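Local coordinates for Non-sulfated chondroitin lyase E66 (Autographa californica nucleopolyhedrovirus, PDB 3VSN), which degrades non-sulfated chondroitin as a lyase of the occlusion-derived virus envelope and is essential for oral infectivity, perhaps by digesting the chondroitin sulfate barrier of the host midgut, at residues H320-Y324 / S648-Q653; S325-T329 / Q416-A420; A425-Y431 / F442-F448. All blocks are in the same frame, centred on the assembly; numbering follows the deposited sequence.

Contact 1. Residues H320-Y324 / S648-Q653; sequences HSADY and STFDLQ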
loop_
_atom_site.group_PDB
_atom_site.type_symbol
_atom_site.label_atom_id
_atom_site.label_comp_id
_atom_site.label_asym_id
_atom_site.label_seq_id
_atom_site.Cartn_x
_atom_site.Cartn_y
_atom_site.Cartn_z
ATOM N N HIS A 320 -12.104 4.440 -4.943
ATOM C CA HIS A 320 -12.271 4.082 -3.533
ATOM C C HIS A 320 -11.907 5.240 -2.657
ATOM O O HIS A 320 -10.999 6.011 -2.985
ATOM C CB HIS A 320 -11.356 2.915 -3.164
ATOM C CG HIS A 320 -11.529 1.691 -4.027
ATOM N ND1 HIS A 320 -12.610 0.888 -3.940
ATOM C CD2 HIS A 320 -10.692 1.123 -4.984
ATOM C CE1 HIS A 320 -12.481 -0.128 -4.813
ATOM N NE2 HIS A 320 -11.306 0.015 -5.450
ATOM N N SER A 321 -12.578 5.364 -1.514
ATOM C CA SER A 321 -12.201 6.388 -0.543
ATOM C C SER A 321 -12.248 5.903 0.900
ATOM O O SER A 321 -13.133 5.143 1.285
ATOM C CB SER A 321 -13.069 7.641 -0.699
ATOM O OG SER A 321 -14.414 7.385 -0.332
ATOM N N ALA A 322 -11.284 6.360 1.688
ATOM C CA ALA A 322 -11.291 6.139 3.123
ATOM C C ALA A 322 -11.416 7.518 3.757
ATOM O O ALA A 322 -10.436 8.261 3.840
ATOM C CB ALA A 322 -10.012 5.442 3.554
ATOM N N ASP A 323 -12.637 7.865 4.165
ATOM C CA ASP A 323 -12.985 9.246 4.520
ATOM C C ASP A 323 -12.429 9.722 5.864
ATOM O O ASP A 323 -12.300 10.928 6.091
ATOM C CB ASP A 323 -14.504 9.438 4.503
ATOM C CG ASP A 323 -15.119 9.236 3.123
ATOM O OD1 ASP A 323 -14.385 9.224 2.104
ATOM O OD2 ASP A 323 -16.356 9.088 3.066
ATOM N N TYR A 324 -12.129 8.783 6.755
ATOM C CA TYR A 324 -11.553 9.108 8.061
ATOM C C TYR A 324 -10.026 9.033 8.060
ATOM O O TYR A 324 -9.354 9.893 8.634
ATOM C CB TYR A 324 -12.084 8.151 9.126
ATOM C CG TYR A 324 -13.471 8.471 9.627
ATOM C CD1 TYR A 324 -13.674 9.472 10.578
ATOM C CD2 TYR A 324 -14.577 7.752 9.176
ATOM C CE1 TYR A 324 -14.945 9.759 11.054
ATOM C CE2 TYR A 324 -15.852 8.030 9.645
ATOM C CZ TYR A 324 -16.030 9.032 10.584
ATOM O OH TYR A 324 -17.293 9.310 11.054
ATOM N N SER A 648 -22.809 7.809 9.677
ATOM C CA SER A 648 -21.468 8.367 9.534
ATOM C C SER A 648 -20.386 7.463 10.121
ATOM O O SER A 648 -19.246 7.900 10.291
ATOM C CB SER A 648 -21.402 9.754 10.173
ATOM O OG SER A 648 -21.609 9.660 11.570
ATOM N N THR A 649 -20.734 6.210 10.422
ATOM C CA THR A 649 -19.786 5.279 11.052
ATOM C C THR A 649 -18.545 5.046 10.187
ATOM O O THR A 649 -17.422 5.109 10.687
ATOM C CB THR A 649 -20.441 3.919 11.399
ATOM O OG1 THR A 649 -21.580 4.136 12.244
ATOM C CG2 THR A 649 -19.449 2.999 12.126
ATOM N N PHE A 650 -18.761 4.798 8.896
ATOM C CA PHE A 650 -17.690 4.392 7.982
ATOM C C PHE A 650 -17.347 5.468 6.951
ATOM O O PHE A 650 -16.187 5.622 6.571
ATOM C CB PHE A 650 -18.067 3.091 7.247
ATOM C CG PHE A 650 -18.611 2.007 8.144
ATOM C CD1 PHE A 650 -17.752 1.160 8.842
ATOM C CD2 PHE A 650 -19.986 1.818 8.277
ATOM C CE1 PHE A 650 -18.251 0.157 9.663
ATOM C CE2 PHE A 650 -20.492 0.814 9.098
ATOM C CZ PHE A 650 -19.623 -0.017 9.791
ATOM N N ASP A 651 -18.363 6.200 6.501
ATOM C CA ASP A 651 -18.237 7.122 5.368
ATOM C C ASP A 651 -18.807 8.494 5.713
ATOM O O ASP A 651 -19.767 8.590 6.472
ATOM C CB ASP A 651 -18.979 6.560 4.154
ATOM C CG ASP A 651 -18.422 5.225 3.684
ATOM O OD1 ASP A 651 -17.222 5.153 3.352
ATOM O OD2 ASP A 651 -19.196 4.247 3.624
ATOM N N LEU A 652 -18.225 9.547 5.137
ATOM C CA LEU A 652 -18.612 10.925 5.473
ATOM C C LEU A 652 -19.099 11.755 4.284
ATOM O O LEU A 652 -19.201 12.984 4.373
ATOM C CB LEU A 652 -17.455 11.644 6.176
ATOM C CG LEU A 652 -17.098 11.160 7.585
ATOM C CD1 LEU A 652 -15.747 11.713 8.019
ATOM C CD2 LEU A 652 -18.185 11.544 8.581
ATOM N N GLN A 653 -19.420 11.083 3.182
ATOM C CA GLN A 653 -19.866 11.772 1.975
ATOM C C GLN A 653 -21.384 11.836 1.876
ATOM O O GLN A 653 -22.070 10.829 2.054
ATOM C CB GLN A 653 -19.281 11.110 0.725
ATOM C CG GLN A 653 -17.767 11.227 0.621
ATOM C CD GLN A 653 -17.193 10.473 -0.564
ATOM O OE1 GLN A 653 -17.793 10.427 -1.640
ATOM N NE2 GLN A 653 -16.015 9.883 -0.371
HETATM O O HOH W 1 -14.728 6.036 4.167
HETATM O O HOH W 2 -16.980 7.243 1.288
#

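Contact 2. Residues S325-T329 / Q416-A420; sequences SKVLT and QTAIA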
loop_
_atom_site.group_PDB
_atom_site.type_symbol
_atom_site.label_atom_id
_atom_site.label_comp_id
_atom_site.label_asym_id
_atom_site.label_seq_id
_atom_site.Cartn_x
_atom_site.Cartn_y
_atom_site.Cartn_z
ATOM N N SER A 325 -9.492 7.989 7.431
ATOM C CA SER A 325 -8.049 7.741 7.391
ATOM C C SER A 325 -7.369 8.557 6.297
ATOM O O SER A 325 -6.145 8.729 6.312
ATOM C CB SER A 325 -7.776 6.251 7.183
ATOM O OG SER A 325 -8.342 5.486 8.235
ATOM N N LYS A 326 -8.181 9.050 5.355
ATOM C CA LYS A 326 -7.774 9.997 4.296
ATOM C C LYS A 326 -6.953 9.363 3.169
ATOM O O LYS A 326 -5.772 9.667 2.996
ATOM C CB LYS A 326 -7.064 11.248 4.865
ATOM C CG LYS A 326 -7.717 11.879 6.098
ATOM C CD LYS A 326 -9.179 12.243 5.869
ATOM C CE LYS A 326 -9.780 12.907 7.098
ATOM N NZ LYS A 326 -11.200 13.311 6.893
ATOM N N VAL A 327 -7.590 8.479 2.407
ATOM C CA VAL A 327 -6.979 7.902 1.212
ATOM C C VAL A 327 -8.013 7.915 0.089
ATOM O O VAL A 327 -9.157 7.501 0.288
ATOM C CB VAL A 327 -6.457 6.456 1.448
ATOM C CG1 VAL A 327 -5.836 5.886 0.178
ATOM C CG2 VAL A 327 -5.437 6.417 2.579
ATOM N N LEU A 328 -7.613 8.429 -1.071
ATOM C CA LEU A 328 -8.411 8.344 -2.288
ATOM C C LEU A 328 -7.616 7.564 -3.325
ATOM O O LEU A 328 -6.470 7.905 -3.615
ATOM C CB LEU A 328 -8.748 9.742 -2.823
ATOM C CG LEU A 328 -9.390 9.841 -4.216
ATOM C CD1 LEU A 328 -10.801 9.259 -4.223
ATOM C CD2 LEU A 328 -9.415 11.285 -4.703
ATOM N N THR A 329 -8.230 6.530 -3.889
ATOM C CA THR A 329 -7.537 5.636 -4.805
ATOM C C THR A 329 -8.420 5.306 -6.000
ATOM O O THR A 329 -9.605 5.017 -5.846
ATOM C CB THR A 329 -7.106 4.348 -4.075
ATOM O OG1 THR A 329 -6.162 4.684 -3.049
ATOM C CG2 THR A 329 -6.459 3.347 -5.037
ATOM N N GLN A 416 -6.597 18.580 7.795
ATOM C CA GLN A 416 -8.029 18.507 7.502
ATOM C C GLN A 416 -8.181 18.126 6.041
ATOM O O GLN A 416 -7.651 18.812 5.164
ATOM C CB GLN A 416 -8.728 19.850 7.756
ATOM C CG GLN A 416 -8.529 20.449 9.144
ATOM C CD GLN A 416 -9.227 19.671 10.249
ATOM O OE1 GLN A 416 -10.280 19.057 10.043
ATOM N NE2 GLN A 416 -8.649 19.708 11.437
ATOM N N THR A 417 -8.898 17.034 5.784
ATOM C CA THR A 417 -9.010 16.480 4.436
ATOM C C THR A 417 -10.445 16.061 4.116
ATOM O O THR A 417 -11.110 15.415 4.928
ATOM C CB THR A 417 -8.052 15.276 4.243
ATOM O OG1 THR A 417 -6.695 15.725 4.324
ATOM C CG2 THR A 417 -8.256 14.609 2.888
ATOM N N ALA A 418 -10.909 16.438 2.929
ATOM C CA ALA A 418 -12.211 16.001 2.440
ATOM C C ALA A 418 -12.057 15.221 1.143
ATOM O O ALA A 418 -11.172 15.509 0.332
ATOM C CB ALA A 418 -13.142 17.187 2.240
ATOM N N ILE A 419 -12.924 14.231 0.961
ATOM C CA ILE A 419 -12.916 13.395 -0.238
ATOM C C ILE A 419 -14.342 13.256 -0.769
ATOM O O ILE A 419 -15.275 13.036 0.001
ATOM C CB ILE A 419 -12.314 11.995 0.036
ATOM C CG1 ILE A 419 -10.885 12.109 0.583
ATOM C CG2 ILE A 419 -12.315 11.149 -1.236
ATOM C CD1 ILE A 419 -10.343 10.831 1.207
ATOM N N ALA A 420 -14.509 13.408 -2.080
ATOM C CA ALA A 420 -15.793 13.155 -2.728
ATOM C C ALA A 420 -15.546 12.340 -3.981
ATOM O O ALA A 420 -14.623 12.631 -4.738
ATOM C CB ALA A 420 -16.498 14.462 -3.071
HETATM O O HOH W 3 -10.385 15.993 8.084
#

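Contact 3. Residues A425-Y431 / F442-F448; sequences AGAILVY and FKSCTLF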
loop_
_atom_site.group_PDB
_atom_site.type_symbol
_atom_site.label_atom_id
_atom_site.label_comp_id
_atom_site.label_asym_id
_atom_site.label_seq_id
_atom_site.Cartn_x
_atom_site.Cartn_y
_atom_site.Cartn_z
ATOM N N ALA A 425 -14.786 9.210 -11.088
ATOM C CA ALA A 425 -13.983 10.340 -10.646
ATOM C C ALA A 425 -13.949 10.473 -9.131
ATOM O O ALA A 425 -14.882 10.073 -8.441
ATOM C CB ALA A 425 -14.488 11.625 -11.287
ATOM N N GLY A 426 -12.859 11.037 -8.624
ATOM C CA GLY A 426 -12.710 11.283 -7.196
ATOM C C GLY A 426 -11.860 12.516 -6.963
ATOM O O GLY A 426 -10.831 12.700 -7.617
ATOM N N ALA A 427 -12.300 13.367 -6.041
ATOM C CA ALA A 427 -11.547 14.558 -5.668
ATOM C C ALA A 427 -11.133 14.498 -4.207
ATOM O O ALA A 427 -11.864 13.972 -3.365
ATOM C CB ALA A 427 -12.366 15.814 -5.931
ATOM N N ILE A 428 -9.961 15.051 -3.912
ATOM C CA ILE A 428 -9.470 15.117 -2.542
ATOM C C ILE A 428 -8.935 16.518 -2.250
ATOM O O ILE A 428 -8.200 17.090 -3.051
ATOM C CB ILE A 428 -8.442 13.995 -2.234
ATOM C CG1 ILE A 428 -7.952 14.074 -0.780
ATOM C CG2 ILE A 428 -7.284 14.001 -3.230
ATOM C CD1 ILE A 428 -7.283 12.806 -0.292
ATOM N N LEU A 429 -9.352 17.065 -1.112
ATOM C CA LEU A 429 -9.024 18.427 -0.711
ATOM C C LEU A 429 -8.303 18.365 0.624
ATOM O O LEU A 429 -8.879 17.919 1.619
ATOM C CB LEU A 429 -10.303 19.260 -0.581
ATOM C CG LEU A 429 -10.183 20.701 -0.076
ATOM C CD1 LEU A 429 -9.271 21.532 -0.967
ATOM C CD2 LEU A 429 -11.565 21.334 0.034
ATOM N N VAL A 430 -7.047 18.807 0.635
ATOM C CA VAL A 430 -6.187 18.689 1.808
ATOM C C VAL A 430 -5.721 20.064 2.274
ATOM O O VAL A 430 -5.259 20.876 1.472
ATOM C CB VAL A 430 -4.938 17.819 1.516
ATOM C CG1 VAL A 430 -4.041 17.724 2.749
ATOM C CG2 VAL A 430 -5.335 16.429 1.032
ATOM N N TYR A 431 -5.860 20.310 3.572
ATOM C CA TYR A 431 -5.255 21.461 4.230
ATOM C C TYR A 431 -4.302 20.881 5.252
ATOM O O TYR A 431 -4.719 20.159 6.163
ATOM C CB TYR A 431 -6.334 22.312 4.908
ATOM C CG TYR A 431 -5.855 23.540 5.681
ATOM C CD1 TYR A 431 -4.654 24.190 5.366
ATOM C CD2 TYR A 431 -6.643 24.076 6.703
ATOM C CE1 TYR A 431 -4.242 25.317 6.071
ATOM C CE2 TYR A 431 -6.242 25.201 7.408
ATOM C CZ TYR A 431 -5.046 25.817 7.090
ATOM O OH TYR A 431 -4.659 26.933 7.798
ATOM N N PHE A 442 -0.046 23.986 2.932
ATOM C CA PHE A 442 -0.699 24.154 1.637
ATOM C C PHE A 442 -2.177 23.798 1.680
ATOM O O PHE A 442 -2.642 23.111 2.594
ATOM C CB PHE A 442 0.016 23.356 0.524
ATOM C CG PHE A 442 0.174 21.880 0.810
ATOM C CD1 PHE A 442 -0.924 21.021 0.794
ATOM C CD2 PHE A 442 1.437 21.339 1.055
ATOM C CE1 PHE A 442 -0.772 19.662 1.045
ATOM C CE2 PHE A 442 1.596 19.978 1.297
ATOM C CZ PHE A 442 0.491 19.138 1.291
ATOM N N LYS A 443 -2.906 24.290 0.685
ATOM C CA LYS A 443 -4.197 23.724 0.327
ATOM C C LYS A 443 -3.972 22.948 -0.964
ATOM O O LYS A 443 -3.386 23.472 -1.910
ATOM C CB LYS A 443 -5.240 24.824 0.131
ATOM C CG LYS A 443 -5.628 25.574 1.403
ATOM C CD LYS A 443 -6.914 25.031 2.013
ATOM C CE LYS A 443 -7.238 25.670 3.360
ATOM N NZ LYS A 443 -7.608 27.112 3.290
ATOM N N SER A 444 -4.411 21.693 -0.988
ATOM C CA SER A 444 -4.151 20.808 -2.119
ATOM C C SER A 444 -5.463 20.284 -2.683
ATOM O O SER A 444 -6.282 19.737 -1.942
ATOM C CB SER A 444 -3.252 19.643 -1.688
ATOM O OG SER A 444 -3.107 18.686 -2.726
ATOM N N CYS A 445 -5.647 20.459 -3.992
ATOM C CA CYS A 445 -6.843 20.011 -4.695
ATOM C C CYS A 445 -6.432 18.997 -5.752
ATOM O O CYS A 445 -5.697 19.338 -6.677
ATOM C CB CYS A 445 -7.527 21.192 -5.390
ATOM S SG CYS A 445 -7.961 22.592 -4.334
ATOM N N THR A 446 -6.898 17.758 -5.625
ATOM C CA THR A 446 -6.599 16.736 -6.630
ATOM C C THR A 446 -7.890 16.148 -7.183
ATOM O O THR A 446 -8.812 15.871 -6.426
ATOM C CB THR A 446 -5.738 15.594 -6.052
ATOM O OG1 THR A 446 -4.732 16.132 -5.188
ATOM C CG2 THR A 446 -5.073 14.790 -7.167
ATOM N N LEU A 447 -7.949 15.968 -8.501
ATOM C CA LEU A 447 -9.074 15.284 -9.126
ATOM C C LEU A 447 -8.584 14.172 -10.049
ATOM O O LEU A 447 -7.806 14.429 -10.972
ATOM C CB LEU A 447 -9.955 16.281 -9.898
ATOM C CG LEU A 447 -11.145 15.715 -10.680
ATOM C CD1 LEU A 447 -12.240 15.215 -9.744
ATOM C CD2 LEU A 447 -11.694 16.761 -11.640
ATOM N N PHE A 448 -9.034 12.945 -9.787
ATOM C CA PHE A 448 -8.783 11.807 -10.679
ATOM C C PHE A 448 -10.007 11.584 -11.565
ATOM O O PHE A 448 -11.145 11.646 -11.087
ATOM C CB PHE A 448 -8.502 10.515 -9.892
ATOM C CG PHE A 448 -7.222 10.528 -9.095
ATOM C CD1 PHE A 448 -5.983 10.499 -9.727
ATOM C CD2 PHE A 448 -7.258 10.523 -7.703
ATOM C CE1 PHE A 448 -4.806 10.497 -8.988
ATOM C CE2 PHE A 448 -6.084 10.518 -6.956
ATOM C CZ PHE A 448 -4.856 10.511 -7.601
HETATM O O HOH W 4 -5.217 16.983 -2.700
#

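Contact 1. Residues H320-Y324 / S648-Q653
Asp323 and Tyr324, neighbours on a hairpin turn, meet the loop 648-653 in quite different ways, one by its carboxylate and the other by a ring. The Asp323 and Gln653 side chains cross at about a right angle, with carboxylate and amide planes 37° apart. Gln653 NE2 gives a hydrogen bond to Asp323 OD1 from the syn side (3.0 Å), while Asp323 OD2 takes the backbone N of Leu652 through its anti lone pair (2.8 Å, almost straight). Bonds at both oxygens should restrict the rotation of the carboxylate. A water donates to Asp323 OD2 and Asp651 OD1, two acidic oxygens 4.0 Å apart, and probably eases their mutual repulsion. The far end of the Gln653 amide is fixed as well, OE1 accepting from Ser602 OG and from the backbone N of Lys421.

Tyr324 carries its CG opposite the carbonyl carbon (chi1 -79°), which carries the phenol into the loop, toward its Ser648 end. Its OH donates to Ser648 O over a short 2.5 Å, and Phe650 O also lies near the ring plane, at the edge. Leu652 covers one face: its CD1 makes a CH-pi contact 3.8 Å from the ring centroid, 15° off the normal, and its CD2 touches Tyr324 OH.

The arrangement is that of a beta-hairpin turn, between strands 318-322 and 327-331, docked on an irregular loop, with a buried aspartate receiving backbone and amide N-H groups. It joins the hairpin to the loop that enters strand 654-658 of the C-terminal antiparallel sheet.

Contact 2. Residues S325-T329 / Q416-A420
Lys326 bends at its second torsion (chi2 -56°) and then runs fully extended to its end, so that the chain lies along Thr417 and delivers the ammonium to that residue's backbone. The two side chains run antiparallel alongside one another, and Lys326 CD rests 3.6 Å from Thr417 CB. Lys326 NZ then donates to Thr417 O at 2.9 Å, tilted 20° from the carbonyl plane. A water accepts from Lys326 NZ (3.0 Å) and from the backbone N of Thr417, bridging the lysine to the backbone N-H of the residue whose carbonyl it already holds. Thr417 OG1 is engaged by Val342 O.

Farther along, the side chains meet through carbon atoms. Leu328 points its CG away from its own backbone N (chi1 170°), and from there Leu328 CD1 reaches Ile419 CG2 at 3.8 Å. The other branch of Ile419 sets a methyl against the backbone at the bulge, its CD1 3.7 Å from Val327 O. Lys326 and Val327 both face Ala322, forming a G1 beta bulge, where Lys326 takes up a left-handed backbone conformation.

Every residue that touches here is buried, including the lysine. Its ammonium also bonds Asp323 O and forms a salt bridge with Glu608, so carbonyl oxygens, a water and a carboxylate together surround the charge, which probably offsets the cost of burying it.

Contact 3. Residues A425-Y431 / F442-F448
Gly426, Ile428 and Val430 pair with Phe448, Thr446 and Ser444 as the hydrogen-bonded positions of an antiparallel hairpin, whose strand segments run 174° apart in direction at a closest approach of 4.7 Å. Each pair exchanges two backbone bonds. They range from the 2.7 Å of Ser444 N to Val430 O up to the 3.1 Å of Gly426 N to Phe448 O, and CA-H...O contacts, such as Ala427 CA to Thr446 O, fill in between.

Cation and ring meet at the non-hydrogen-bonded pair Tyr431-Lys443. The lysine chain, bent at chi2 and again at chi4, climbs over one face of the phenol: Lys443 CE lies 3.6 Å from the Tyr431 ring centroid, and Lys443 NZ sits almost exactly on the ring normal in a cation-pi interaction at 4.5 Å. Phe442 O approaches the same ring at its edge. The ammonium is also salt-bridged to Glu574 and makes a second cation-pi interaction, with Tyr590.

On the face that also carries Ile428 and Val430, Ser444 and Thr446 share a water. It donates to Ile428 O (3.0 Å) and to Thr446 OG1 (2.7 Å) and also bonds Ser444 OG; both hydroxyls reach Gln455 besides.

Apolar contacts complete the pairing. Ile428 CG2 lies alongside Thr446 CB at 3.6 Å, Leu429 CD1 meets Cys445 SG, and Val430 CG1 approaches Phe442 CE1.

Within its seven-stranded antiparallel sheet the hairpin has strand 414-421 beside 426-434 and strand 452-461 beside 440-449. Ala427, Cys445 and Leu447 face strand 584-589 in another sheet, and Leu429 meets Tyr590 in the loop after it, whereas Ile428 on the reverse face packs against Leu328 of strand 327-331.

The three contacts step across the beta-rich part of the chain on one side of its centre. Contacts 1 and 2 have centres about 8 Å apart and share the hairpin of strands 318-322 and 327-331; the centres of contacts 2 and 3 are likewise about 8 Å apart, and these two share one sheet, in which strands 414-421 and 426-434 are neighbours. The centres of contacts 1 and 3 are about 15 Å apart, and the two do not touch. Along the chain, contact 2 closes before contact 3 opens, and both are nested in the long loop closed by contact 1. The small hairpin thus ties a seven-stranded sheet to the chain's last loop, away from the catalytic residues.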